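TRNA (adenine(22)-N(1))-methyltransferase (PDB 6Q56) catalyses the S-adenosyl-L-methionine-dependent methylation of adenosine 22 in tRNA at N1, giving N(1)-methyladenosine. Local coordinates at residues A21-I26 with E87-I93; W132-E136 with R163-Y167; V144-E148 with N187-K193; W194-L198 with L231-I235. The protein carries 2 engineered substitutions. One frame throughout, in Å; residues are numbered along the deposited sequence.

Contact 1 (A21-I26 with E87-I93); sequences AVMADI and EADAITI
The hydroxyl of Thr92 reaches over the neighbouring strand and gives a hydrogen bond to Asp25, with Thr92 OG1 and Asp25 OD1 3.0 Å apart. It does not meet the carboxylate in its plane: OG1 sits above it, 51° out. Two torsions bring the groups together. Thr92 OG1 stands between its own backbone N and carbonyl carbon (chi1 52°), while Asp25 CG is anti to its N, which brings the carboxylate nearer strand 90-96 than its CB direction alone would. Met23 CE comes over the same hydroxyl, 3.6 Å from Thr92 OG1, and Ala90 lies on this face as well. The opposite face carries Ala24, Ile26, Ile91 and Ile93. There Ile26 and Ile93 run side by side, their CG1 atoms 3.9 Å apart, and Ile26 CG1 also touches Ile91 CG2.

Between the faces, the backbones pair as parallel strands. Thr92 N binds Ala24 O at 2.8 Å, and Ile26 N binds Thr92 O at 2.9 Å. At the start of the pairing, Val22 O takes two donors, Asp89 N and Ala90 N.

These are adjacent central strands of the Rossmann-like methyltransferase sheet. Asp25 OD2 is held by Ser28 OG, so the carboxylate is tied at both oxygens; the two bonds, to Thr92 and Ser28, probably hold it in one rotation on the face packed by helix 32-39.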
loop_
_atom_site.group_PDB
_atom_site.type_symbol
_atom_site.label_atom_id
_atom_site.label_comp_id
_atom_site.label_asym_id
_atom_site.label_seq_id
_atom_site.Cartn_x
_atom_site.Cartn_y
_atom_site.Cartn_z
ATOM N N ALA A 21 11.615 -16.069 1.016
ATOM C CA ALA A 21 10.167 -16.044 1.022
ATOM C C ALA A 21 9.544 -16.370 -0.325
ATOM O O ALA A 21 10.130 -16.146 -1.371
ATOM C CB ALA A 21 9.676 -14.685 1.486
ATOM N N VAL A 22 8.333 -16.896 -0.274
ATOM C CA VAL A 22 7.573 -17.167 -1.468
ATOM C C VAL A 22 6.652 -15.965 -1.482
ATOM O O VAL A 22 5.904 -15.750 -0.541
ATOM C CB VAL A 22 6.760 -18.454 -1.385
ATOM C CG1 VAL A 22 5.818 -18.540 -2.562
ATOM C CG2 VAL A 22 7.679 -19.651 -1.348
ATOM N N MET A 23 6.728 -15.168 -2.533
ATOM C CA MET A 23 5.927 -13.968 -2.622
ATOM C C MET A 23 4.875 -14.024 -3.697
ATOM O O MET A 23 5.033 -14.696 -4.703
ATOM C CB MET A 23 6.833 -12.795 -2.945
ATOM C CG MET A 23 7.737 -13.088 -4.119
ATOM S SD MET A 23 8.367 -11.627 -4.931
ATOM C CE MET A 23 6.845 -10.727 -5.155
ATOM N N ALA A 24 3.804 -13.288 -3.465
ATOM C CA ALA A 24 2.724 -13.186 -4.411
ATOM C C ALA A 24 2.569 -11.718 -4.720
ATOM O O ALA A 24 2.316 -10.915 -3.839
ATOM C CB ALA A 24 1.443 -13.755 -3.849
ATOM N N ASP A 25 2.731 -11.376 -5.984
ATOM C CA ASP A 25 2.598 -10.009 -6.433
ATOM C C ASP A 25 1.258 -9.891 -7.125
ATOM O O ASP A 25 1.056 -10.428 -8.200
ATOM C CB ASP A 25 3.733 -9.637 -7.379
ATOM C CG ASP A 25 3.761 -8.158 -7.705
ATOM O OD1 ASP A 25 3.148 -7.375 -6.967
ATOM O OD2 ASP A 25 4.406 -7.790 -8.695
ATOM N N ILE A 26 0.341 -9.188 -6.483
ATOM C CA ILE A 26 -0.989 -8.998 -7.009
ATOM C C ILE A 26 -1.003 -7.831 -7.984
ATOM O O ILE A 26 -0.489 -6.762 -7.688
ATOM C CB ILE A 26 -1.976 -8.754 -5.866
ATOM C CG1 ILE A 26 -1.703 -9.739 -4.733
ATOM C CG2 ILE A 26 -3.405 -8.868 -6.357
ATOM C CD1 ILE A 26 -1.761 -11.189 -5.148
ATOM N N GLU A 87 0.272 -20.437 0.735
ATOM C CA GLU A 87 1.149 -20.637 -0.403
ATOM C C GLU A 87 2.287 -19.635 -0.382
ATOM O O GLU A 87 3.433 -19.983 -0.626
ATOM C CB GLU A 87 0.358 -20.512 -1.697
ATOM C CG GLU A 87 1.150 -20.879 -2.924
ATOM C CD GLU A 87 0.274 -21.097 -4.129
ATOM O OE1 GLU A 87 -0.817 -20.506 -4.186
ATOM O OE2 GLU A 87 0.685 -21.859 -5.017
ATOM N N ALA A 88 1.964 -18.385 -0.085
ATOM C CA ALA A 88 2.970 -17.336 -0.051
ATOM C C ALA A 88 3.288 -16.858 1.356
ATOM O O ALA A 88 2.447 -16.877 2.239
ATOM C CB ALA A 88 2.519 -16.166 -0.903
ATOM N N ASP A 89 4.524 -16.428 1.543
ATOM C CA ASP A 89 4.990 -15.936 2.824
ATOM C C ASP A 89 5.025 -14.415 2.860
ATOM O O ASP A 89 5.165 -13.808 3.907
ATOM C CB ASP A 89 6.376 -16.488 3.093
ATOM C CG ASP A 89 6.372 -17.980 3.233
ATOM O OD1 ASP A 89 5.509 -18.488 3.966
ATOM O OD2 ASP A 89 7.216 -18.642 2.602
ATOM N N ALA A 90 4.897 -13.819 1.693
ATOM C CA ALA A 90 4.894 -12.380 1.565
ATOM C C ALA A 90 3.961 -12.028 0.434
ATOM O O ALA A 90 3.889 -12.734 -0.551
ATOM C CB ALA A 90 6.285 -11.862 1.283
ATOM N N ILE A 91 3.246 -10.931 0.581
ATOM C CA ILE A 91 2.334 -10.512 -0.448
ATOM C C ILE A 91 2.551 -9.054 -0.772
ATOM O O ILE A 91 2.520 -8.201 0.095
ATOM C CB ILE A 91 0.881 -10.738 -0.031
ATOM C CG1 ILE A 91 0.662 -12.212 0.286
ATOM C CG2 ILE A 91 -0.054 -10.280 -1.129
ATOM C CD1 ILE A 91 -0.783 -12.580 0.446
ATOM N N THR A 92 2.771 -8.788 -2.047
ATOM C CA THR A 92 2.984 -7.437 -2.515
ATOM C C THR A 92 1.824 -6.982 -3.379
ATOM O O THR A 92 1.405 -7.673 -4.291
ATOM C CB THR A 92 4.283 -7.318 -3.331
ATOM O OG1 THR A 92 4.303 -8.309 -4.360
ATOM C CG2 THR A 92 5.484 -7.505 -2.457
ATOM N N ILE A 93 1.324 -5.795 -3.077
ATOM C CA ILE A 93 0.245 -5.183 -3.828
ATOM C C ILE A 93 0.626 -3.723 -3.999
ATOM O O ILE A 93 0.641 -2.968 -3.040
ATOM C CB ILE A 93 -1.104 -5.282 -3.110
ATOM C CG1 ILE A 93 -1.284 -6.654 -2.466
ATOM C CG2 ILE A 93 -2.225 -5.002 -4.089
ATOM C CD1 ILE A 93 -2.582 -6.809 -1.710
#

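Contact 2 (W132-E136 with R163-Y167); sequences WLYKE and RDAAY
Arg163 lies over the ring face of Tyr134, the two side chains running at about a right angle to each other, and nearly every atom of the arginine meets that one residue. CB starts near the ring margin, 3.8 Å from Tyr134 CD1. CG stands between the backbone N and carbonyl carbon of Arg163 (chi1 62°), which turns the chain over the ring, and from there it runs extended to NE. CG itself approaches Tyr134 CE1. CD then comes down over the middle of the face as a CH-pi contact, 3.5 Å from the centroid of the Tyr134 ring and 7° off the ring normal. NE follows above Tyr134 CZ, and CZ of the arginine lies 3.3 Å from Tyr134 CE2. The guanidinium thus rests flat on the ring, centres 4.0 Å apart and planes 9° from parallel, a cation-pi stack. At the tip, NH1 faces the carbonyl and donates to Tyr134 O at 2.6 Å, with the acceptor close to the guanidinium plane.

The phenol has its own partner: Tyr134 OH donates to Asp164 OD1 at 2.7 Å, arriving on the syn side of the carboxylate. Leu172 and Met176 of helix 172-178 also touch Tyr134, and both touch Tyr167.

The loop before helix 172-178 is therefore joined to the last turn of helix 127-135 chiefly through Tyr134. Arg163 NH1 binds a backbone carbonyl at the C-terminal end of that helix, where the helix dipole would be expected to welcome a positive charge. The bond to Asp164 holds the phenol end in place, and the guanidinium lying flat on its face should resist rotation of the ring.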
loop_
_atom_site.group_PDB
_atom_site.type_symbol
_atom_site.label_atom_id
_atom_site.label_comp_id
_atom_site.label_asym_id
_atom_site.label_seq_id
_atom_site.Cartn_x
_atom_site.Cartn_y
_atom_site.Cartn_z
ATOM N N TRP A 132 -8.012 -1.116 7.451
ATOM C CA TRP A 132 -8.223 -2.538 7.250
ATOM C C TRP A 132 -7.236 -3.351 8.077
ATOM O O TRP A 132 -7.610 -4.314 8.716
ATOM C CB TRP A 132 -8.094 -2.909 5.779
ATOM C CG TRP A 132 -8.408 -4.324 5.537
ATOM C CD1 TRP A 132 -9.627 -4.854 5.290
ATOM C CD2 TRP A 132 -7.491 -5.410 5.549
ATOM N NE1 TRP A 132 -9.531 -6.205 5.135
ATOM C CE2 TRP A 132 -8.224 -6.574 5.291
ATOM C CE3 TRP A 132 -6.118 -5.514 5.749
ATOM C CZ2 TRP A 132 -7.633 -7.821 5.225
ATOM C CZ3 TRP A 132 -5.536 -6.749 5.683
ATOM C CH2 TRP A 132 -6.289 -7.887 5.423
ATOM N N LEU A 133 -5.975 -2.950 8.055
ATOM C CA LEU A 133 -4.937 -3.640 8.803
ATOM C C LEU A 133 -5.249 -3.680 10.291
ATOM O O LEU A 133 -5.131 -4.713 10.934
ATOM C CB LEU A 133 -3.588 -2.956 8.607
ATOM C CG LEU A 133 -2.903 -3.143 7.267
ATOM C CD1 LEU A 133 -1.610 -2.363 7.255
ATOM C CD2 LEU A 133 -2.651 -4.609 6.981
ATOM N N TYR A 134 -5.651 -2.545 10.830
ATOM C CA TYR A 134 -5.965 -2.447 12.244
ATOM C C TYR A 134 -7.119 -3.364 12.635
ATOM O O TYR A 134 -7.271 -3.725 13.786
ATOM C CB TYR A 134 -6.289 -1.002 12.613
ATOM C CG TYR A 134 -6.421 -0.775 14.085
ATOM C CD1 TYR A 134 -5.326 -0.436 14.851
ATOM C CD2 TYR A 134 -7.639 -0.910 14.712
ATOM C CE1 TYR A 134 -5.444 -0.234 16.206
ATOM C CE2 TYR A 134 -7.767 -0.713 16.066
ATOM C CZ TYR A 134 -6.667 -0.370 16.807
ATOM O OH TYR A 134 -6.793 -0.167 18.150
ATOM N N LYS A 135 -8.021 -3.561 11.693
ATOM C CA LYS A 135 -9.222 -4.327 11.935
ATOM C C LYS A 135 -8.961 -5.809 11.874
ATOM O O LYS A 135 -9.572 -6.574 12.592
ATOM C CB LYS A 135 -10.299 -3.924 10.927
ATOM C CG LYS A 135 -11.426 -4.919 10.749
ATOM C CD LYS A 135 -12.481 -4.415 9.786
ATOM C CE LYS A 135 -12.057 -4.582 8.338
ATOM N NZ LYS A 135 -12.225 -5.969 7.845
ATOM N N GLU A 136 -8.059 -6.218 10.989
ATOM C CA GLU A 136 -7.737 -7.630 10.835
ATOM C C GLU A 136 -6.577 -8.013 11.741
ATOM O O GLU A 136 -5.965 -9.068 11.573
ATOM C CB GLU A 136 -7.386 -7.941 9.379
ATOM C CG GLU A 136 -8.503 -7.636 8.394
ATOM C CD GLU A 136 -9.747 -8.466 8.646
ATOM O OE1 GLU A 136 -9.706 -9.346 9.531
ATOM O OE2 GLU A 136 -10.764 -8.239 7.958
ATOM N N ARG A 163 -1.451 -4.543 16.851
ATOM C CA ARG A 163 -1.890 -3.401 16.048
ATOM C C ARG A 163 -1.700 -2.004 16.644
ATOM O O ARG A 163 -1.537 -1.042 15.906
ATOM C CB ARG A 163 -3.359 -3.565 15.675
ATOM C CG ARG A 163 -4.300 -3.614 16.859
ATOM C CD ARG A 163 -5.722 -3.801 16.392
ATOM N NE ARG A 163 -6.691 -3.717 17.469
ATOM C CZ ARG A 163 -7.999 -3.800 17.281
ATOM N NH1 ARG A 163 -8.475 -3.956 16.065
ATOM N NH2 ARG A 163 -8.828 -3.720 18.301
ATOM N N ASP A 164 -1.734 -1.890 17.965
ATOM C CA ASP A 164 -1.583 -0.602 18.629
ATOM C C ASP A 164 -0.134 -0.159 18.762
ATOM O O ASP A 164 0.152 1.024 18.842
ATOM C CB ASP A 164 -2.200 -0.661 20.024
ATOM C CG ASP A 164 -3.714 -0.632 20.001
ATOM O OD1 ASP A 164 -4.287 0.009 19.104
ATOM O OD2 ASP A 164 -4.328 -1.245 20.892
ATOM N N ALA A 165 0.772 -1.121 18.805
ATOM C CA ALA A 165 2.191 -0.832 18.977
ATOM C C ALA A 165 2.714 0.318 18.129
ATOM O O ALA A 165 3.282 1.267 18.645
ATOM C CB ALA A 165 3.014 -2.078 18.714
ATOM N N ALA A 166 2.534 0.213 16.824
ATOM C CA ALA A 166 3.016 1.229 15.897
ATOM C C ALA A 166 2.377 2.588 16.133
ATOM O O ALA A 166 2.934 3.611 15.759
ATOM C CB ALA A 166 2.786 0.785 14.463
ATOM N N TYR A 167 1.209 2.593 16.757
ATOM C CA TYR A 167 0.490 3.828 17.020
ATOM C C TYR A 167 0.749 4.428 18.387
ATOM O O TYR A 167 0.111 5.389 18.773
ATOM C CB TYR A 167 -0.997 3.608 16.823
ATOM C CG TYR A 167 -1.345 3.322 15.396
ATOM C CD1 TYR A 167 -1.481 4.344 14.489
ATOM C CD2 TYR A 167 -1.519 2.033 14.955
ATOM C CE1 TYR A 167 -1.794 4.094 13.178
ATOM C CE2 TYR A 167 -1.834 1.769 13.647
ATOM C CZ TYR A 167 -1.966 2.807 12.763
ATOM O OH TYR A 167 -2.275 2.557 11.463
HETATM O O HOH W 1 -11.287 -5.466 15.010
#

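Contact 3 (V144-E148 with N187-K193); sequences VILEE and NAVFLKK
This is a strand-on-helix contact at the margin of the sheet, where the first turns of helix 188-210 cross the outermost strand 139-148 at 82°, the axes of the short segments 7.6 Å apart. Ile145 carries most of it, pointing toward the helix. Its CG1 is anti to the backbone N (chi1 -174°), which sends that branch along the helix surface: CG1 meets Val189 CG1 at 3.8 Å, and CD1 goes on to the aliphatic part of Lys193, 3.7 Å from its CD. The other branch, CG2, packs on Phe190 CB and on the amide of Asn187.

That amide works in two directions. Asn187 ND2 donates to Ile145 O at 3.3 Å, in the carbonyl plane though tilted from the amide's own plane. Asn187 OD1 accepts from Phe190 N at 2.8 Å, the N-H arriving nearly head-on to the C=O. Farther along the strand, Glu147 and Lys192 approach at about a right angle; Glu147 OE1 and Lys192 NZ are 3.3 Å apart, a salt bridge whose hydrogen bond is weak. Leu182 of helix 180-185 touches both Ile145 and Phe190.

Asn187 is thus the N-cap of the helix: its side chain caps Phe190 N while tethering the helix start to the edge strand. The motif sits where the Rossmann-like methyltransferase sheet passes to the C-terminal helical part of the chain: helix 188-210 leads away from the sheet and helix 215-234 returns alongside it.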
loop_
_atom_site.group_PDB
_atom_site.type_symbol
_atom_site.label_atom_id
_atom_site.label_comp_id
_atom_site.label_asym_id
_atom_site.label_seq_id
_atom_site.Cartn_x
_atom_site.Cartn_y
_atom_site.Cartn_z
ATOM N N VAL A 144 7.394 3.768 4.590
ATOM C CA VAL A 144 8.317 4.648 3.916
ATOM C C VAL A 144 7.515 5.514 2.967
ATOM O O VAL A 144 6.532 5.074 2.394
ATOM C CB VAL A 144 9.411 3.897 3.128
ATOM C CG1 VAL A 144 8.804 2.949 2.126
ATOM C CG2 VAL A 144 10.300 4.880 2.399
ATOM N N ILE A 145 7.936 6.754 2.814
ATOM C CA ILE A 145 7.290 7.649 1.881
ATOM C C ILE A 145 8.408 8.313 1.120
ATOM O O ILE A 145 9.291 8.927 1.699
ATOM C CB ILE A 145 6.376 8.701 2.517
ATOM C CG1 ILE A 145 5.655 9.457 1.399
ATOM C CG2 ILE A 145 7.173 9.660 3.374
ATOM C CD1 ILE A 145 4.525 10.347 1.845
ATOM N N LEU A 146 8.366 8.161 -0.188
ATOM C CA LEU A 146 9.376 8.718 -1.050
ATOM C C LEU A 146 8.711 9.297 -2.267
ATOM O O LEU A 146 7.527 9.103 -2.481
ATOM C CB LEU A 146 10.327 7.610 -1.485
ATOM C CG LEU A 146 11.006 6.859 -0.347
ATOM C CD1 LEU A 146 11.516 5.506 -0.805
ATOM C CD2 LEU A 146 12.133 7.681 0.249
ATOM N N GLU A 147 9.478 10.000 -3.082
ATOM C CA GLU A 147 8.924 10.537 -4.305
ATOM C C GLU A 147 9.764 10.052 -5.475
ATOM O O GLU A 147 10.955 9.792 -5.342
ATOM C CB GLU A 147 8.794 12.060 -4.266
ATOM C CG GLU A 147 10.030 12.845 -4.632
ATOM C CD GLU A 147 9.805 14.338 -4.501
ATOM O OE1 GLU A 147 8.634 14.755 -4.418
ATOM O OE2 GLU A 147 10.796 15.094 -4.474
ATOM N N GLU A 148 9.113 9.907 -6.615
ATOM C CA GLU A 148 9.769 9.461 -7.822
ATOM C C GLU A 148 9.116 10.146 -8.997
ATOM O O GLU A 148 7.910 10.066 -9.174
ATOM C CB GLU A 148 9.655 7.949 -7.979
ATOM C CG GLU A 148 10.394 7.405 -9.185
ATOM C CD GLU A 148 10.506 5.895 -9.180
ATOM O OE1 GLU A 148 9.803 5.245 -8.390
ATOM O OE2 GLU A 148 11.295 5.360 -9.972
ATOM N N ASN A 187 9.644 13.336 7.201
ATOM C CA ASN A 187 10.623 13.693 6.191
ATOM C C ASN A 187 10.054 14.718 5.213
ATOM O O ASN A 187 8.875 15.019 5.236
ATOM C CB ASN A 187 11.182 12.462 5.486
ATOM C CG ASN A 187 10.179 11.781 4.593
ATOM O OD1 ASN A 187 9.217 12.380 4.145
ATOM N ND2 ASN A 187 10.420 10.515 4.312
ATOM N N ALA A 188 10.917 15.270 4.376
ATOM C CA ALA A 188 10.515 16.297 3.423
ATOM C C ALA A 188 9.312 15.926 2.572
ATOM O O ALA A 188 8.398 16.714 2.415
ATOM C CB ALA A 188 11.683 16.668 2.528
ATOM N N VAL A 189 9.328 14.729 2.010
ATOM C CA VAL A 189 8.245 14.282 1.158
ATOM C C VAL A 189 6.947 14.258 1.939
ATOM O O VAL A 189 5.910 14.682 1.459
ATOM C CB VAL A 189 8.542 12.892 0.577
ATOM C CG1 VAL A 189 7.400 12.420 -0.293
ATOM C CG2 VAL A 189 9.831 12.926 -0.220
ATOM N N PHE A 190 7.038 13.748 3.156
ATOM C CA PHE A 190 5.900 13.641 4.057
ATOM C C PHE A 190 5.289 15.004 4.363
ATOM O O PHE A 190 4.094 15.202 4.205
ATOM C CB PHE A 190 6.320 12.947 5.353
ATOM C CG PHE A 190 5.259 12.927 6.403
ATOM C CD1 PHE A 190 4.361 11.885 6.474
ATOM C CD2 PHE A 190 5.161 13.949 7.324
ATOM C CE1 PHE A 190 3.384 11.860 7.444
ATOM C CE2 PHE A 190 4.184 13.931 8.294
ATOM C CZ PHE A 190 3.297 12.885 8.355
ATOM N N LEU A 191 6.119 15.937 4.806
ATOM C CA LEU A 191 5.657 17.278 5.136
ATOM C C LEU A 191 5.027 17.948 3.930
ATOM O O LEU A 191 3.955 18.514 4.018
ATOM C CB LEU A 191 6.809 18.133 5.653
ATOM C CG LEU A 191 7.293 17.820 7.063
ATOM C CD1 LEU A 191 8.523 18.639 7.384
ATOM C CD2 LEU A 191 6.201 18.073 8.081
ATOM N N LYS A 192 5.712 17.870 2.802
ATOM C CA LYS A 192 5.233 18.465 1.568
ATOM C C LYS A 192 3.875 17.901 1.176
ATOM O O LYS A 192 2.974 18.638 0.815
ATOM C CB LYS A 192 6.248 18.246 0.446
ATOM C CG LYS A 192 5.775 18.678 -0.923
ATOM C CD LYS A 192 6.937 18.950 -1.857
ATOM C CE LYS A 192 7.781 17.715 -2.080
ATOM N NZ LYS A 192 8.664 17.842 -3.264
ATOM N N LYS A 193 3.735 16.586 1.255
ATOM C CA LYS A 193 2.486 15.938 0.893
ATOM C C LYS A 193 1.330 16.359 1.776
ATOM O O LYS A 193 0.249 16.630 1.295
ATOM C CB LYS A 193 2.631 14.422 0.959
ATOM C CG LYS A 193 1.317 13.670 0.816
ATOM C CD LYS A 193 1.521 12.169 0.749
ATOM C CE LYS A 193 0.215 11.409 0.889
ATOM N NZ LYS A 193 -0.553 11.311 -0.375
#

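Contact 4 (W194-L198 with L231-I235); sequences WTQEL and LKEVI
Leu231 pushes both its methyl groups into helix 188-210, and it forms the tight, buried part of the contact with Trp194. CD1 reaches the backbone, 3.6 Å from Leu198 CA, and also lies against Leu198 CB. CD2 takes the other direction, to the benzo end of the indole, 3.6 Å from Trp194 CE3; the two side chains cross at about a right angle. Val178 of helix 172-178 touches the same tryptophan and Leu177 touches Leu231, burying this corner from a third helix.

Where Trp194 and Leu231 are buried, Thr195 and Ile235 are partly exposed and form the solvent side. Ile235 has CG1 between its backbone N and carbonyl carbon (chi1 72°), a setting that brings CD1 to helix 188-210. It meets Leu198 CD2 at 3.8 Å and Thr195 OG1 at 3.7 Å, while CG2 only grazes Trp194 CB at 4.1 Å. Glu197 adds no more than its CG, resting on Leu231 CD1.

No hydrogen bond links the two segments. Thr195 OG1 is bonded to Leu191 O of its own helix, and meets the Ile235 methyl only by packing. Between these two segments the contact is apolar and should rest mainly on the hydrophobic effect and dispersion.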
loop_
_atom_site.group_PDB
_atom_site.type_symbol
_atom_site.label_atom_id
_atom_site.label_comp_id
_atom_site.label_asym_id
_atom_site.label_seq_id
_atom_site.Cartn_x
_atom_site.Cartn_y
_atom_site.Cartn_z
ATOM N N TRP A 194 1.558 16.399 3.074
ATOM C CA TRP A 194 0.496 16.743 3.993
ATOM C C TRP A 194 0.278 18.236 4.129
ATOM O O TRP A 194 -0.830 18.674 4.367
ATOM C CB TRP A 194 0.729 16.045 5.327
ATOM C CG TRP A 194 0.627 14.583 5.129
ATOM C CD1 TRP A 194 1.622 13.666 5.227
ATOM C CD2 TRP A 194 -0.538 13.871 4.721
ATOM N NE1 TRP A 194 1.139 12.417 4.930
ATOM C CE2 TRP A 194 -0.186 12.520 4.612
ATOM C CE3 TRP A 194 -1.850 14.247 4.448
ATOM C CZ2 TRP A 194 -1.094 11.549 4.250
ATOM C CZ3 TRP A 194 -2.743 13.287 4.086
ATOM C CH2 TRP A 194 -2.368 11.951 3.989
ATOM N N THR A 195 1.331 19.014 3.957
ATOM C CA THR A 195 1.206 20.453 4.025
ATOM C C THR A 195 0.312 20.897 2.877
ATOM O O THR A 195 -0.558 21.729 3.051
ATOM C CB THR A 195 2.571 21.141 3.933
ATOM O OG1 THR A 195 3.307 20.897 5.133
ATOM C CG2 THR A 195 2.407 22.634 3.742
ATOM N N GLN A 196 0.524 20.318 1.706
ATOM C CA GLN A 196 -0.275 20.642 0.540
ATOM C C GLN A 196 -1.703 20.153 0.736
ATOM O O GLN A 196 -2.648 20.831 0.368
ATOM C CB GLN A 196 0.334 20.034 -0.729
ATOM C CG GLN A 196 1.643 20.689 -1.146
ATOM C CD GLN A 196 2.454 19.846 -2.114
ATOM O OE1 GLN A 196 2.024 18.781 -2.537
ATOM N NE2 GLN A 196 3.640 20.320 -2.455
ATOM N N GLU A 197 -1.857 18.974 1.325
ATOM C CA GLU A 197 -3.179 18.418 1.562
ATOM C C GLU A 197 -3.966 19.327 2.487
ATOM O O GLU A 197 -5.151 19.539 2.301
ATOM C CB GLU A 197 -3.085 17.024 2.172
ATOM C CG GLU A 197 -4.427 16.381 2.453
ATOM C CD GLU A 197 -5.191 16.030 1.195
ATOM O OE1 GLU A 197 -4.564 15.896 0.131
ATOM O OE2 GLU A 197 -6.424 15.883 1.275
ATOM N N LEU A 198 -3.293 19.855 3.493
ATOM C CA LEU A 198 -3.941 20.736 4.439
ATOM C C LEU A 198 -4.368 22.004 3.719
ATOM O O LEU A 198 -5.484 22.475 3.892
ATOM C CB LEU A 198 -3.010 21.061 5.595
ATOM C CG LEU A 198 -3.383 22.274 6.436
ATOM C CD1 LEU A 198 -4.718 22.087 7.131
ATOM C CD2 LEU A 198 -2.289 22.553 7.441
ATOM N N LEU A 231 -4.396 17.335 10.544
ATOM C CA LEU A 231 -3.188 17.565 9.782
ATOM C C LEU A 231 -2.292 18.566 10.493
ATOM O O LEU A 231 -1.081 18.429 10.503
ATOM C CB LEU A 231 -3.524 18.053 8.377
ATOM C CG LEU A 231 -4.183 16.998 7.498
ATOM C CD1 LEU A 231 -4.471 17.555 6.120
ATOM C CD2 LEU A 231 -3.314 15.756 7.420
ATOM N N LYS A 232 -2.898 19.573 11.099
ATOM C CA LYS A 232 -2.135 20.580 11.805
ATOM C C LYS A 232 -1.313 19.946 12.919
ATOM O O LYS A 232 -0.196 20.352 13.175
ATOM C CB LYS A 232 -3.056 21.658 12.369
ATOM C CG LYS A 232 -2.314 22.784 13.057
ATOM C CD LYS A 232 -3.253 23.844 13.598
ATOM C CE LYS A 232 -2.526 24.759 14.572
ATOM N NZ LYS A 232 -3.299 25.984 14.902
ATOM N N GLU A 233 -1.875 18.937 13.567
ATOM C CA GLU A 233 -1.202 18.249 14.658
ATOM C C GLU A 233 -0.047 17.369 14.191
ATOM O O GLU A 233 0.810 17.003 14.982
ATOM C CB GLU A 233 -2.207 17.406 15.453
ATOM C CG GLU A 233 -3.283 18.214 16.162
ATOM C CD GLU A 233 -4.356 17.349 16.801
ATOM O OE1 GLU A 233 -4.307 16.113 16.655
ATOM O OE2 GLU A 233 -5.256 17.910 17.454
ATOM N N VAL A 234 -0.023 17.016 12.914
ATOM C CA VAL A 234 1.046 16.164 12.414
ATOM C C VAL A 234 2.199 16.893 11.738
ATOM O O VAL A 234 3.250 16.312 11.541
ATOM C CB VAL A 234 0.521 15.117 11.424
ATOM C CG1 VAL A 234 -0.409 14.144 12.116
ATOM C CG2 VAL A 234 -0.168 15.787 10.261
ATOM N N ILE A 235 2.016 18.151 11.379
ATOM C CA ILE A 235 3.083 18.887 10.726
ATOM C C ILE A 235 3.559 20.066 11.566
ATOM O O ILE A 235 4.260 20.939 11.071
ATOM C CB ILE A 235 2.656 19.399 9.346
ATOM C CG1 ILE A 235 1.672 20.547 9.480
ATOM C CG2 ILE A 235 2.024 18.289 8.536
ATOM C CD1 ILE A 235 1.166 21.032 8.147
#

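Contact 1 lies in the middle of the seven-stranded sheet and contact 3 at its edge strand 139-148, their centres 26 Å apart on opposite sides of the chain's centre. Contact 2 closes around the end of helix 127-135, which precedes that edge strand; the segments of contacts 2 and 3 alternate along the chain. Contacts 3 and 4 are neighbours, 12 Å between centres: both use helix 188-210, and Leu191 of one packs on Ile235 of the other. Contact 1 is complete before the rest begin. The contacts thus spread from the Rossmann-like methyltransferase sheet to the C-terminal helix pair, about 33 Å between the centres of contacts 1 and 4.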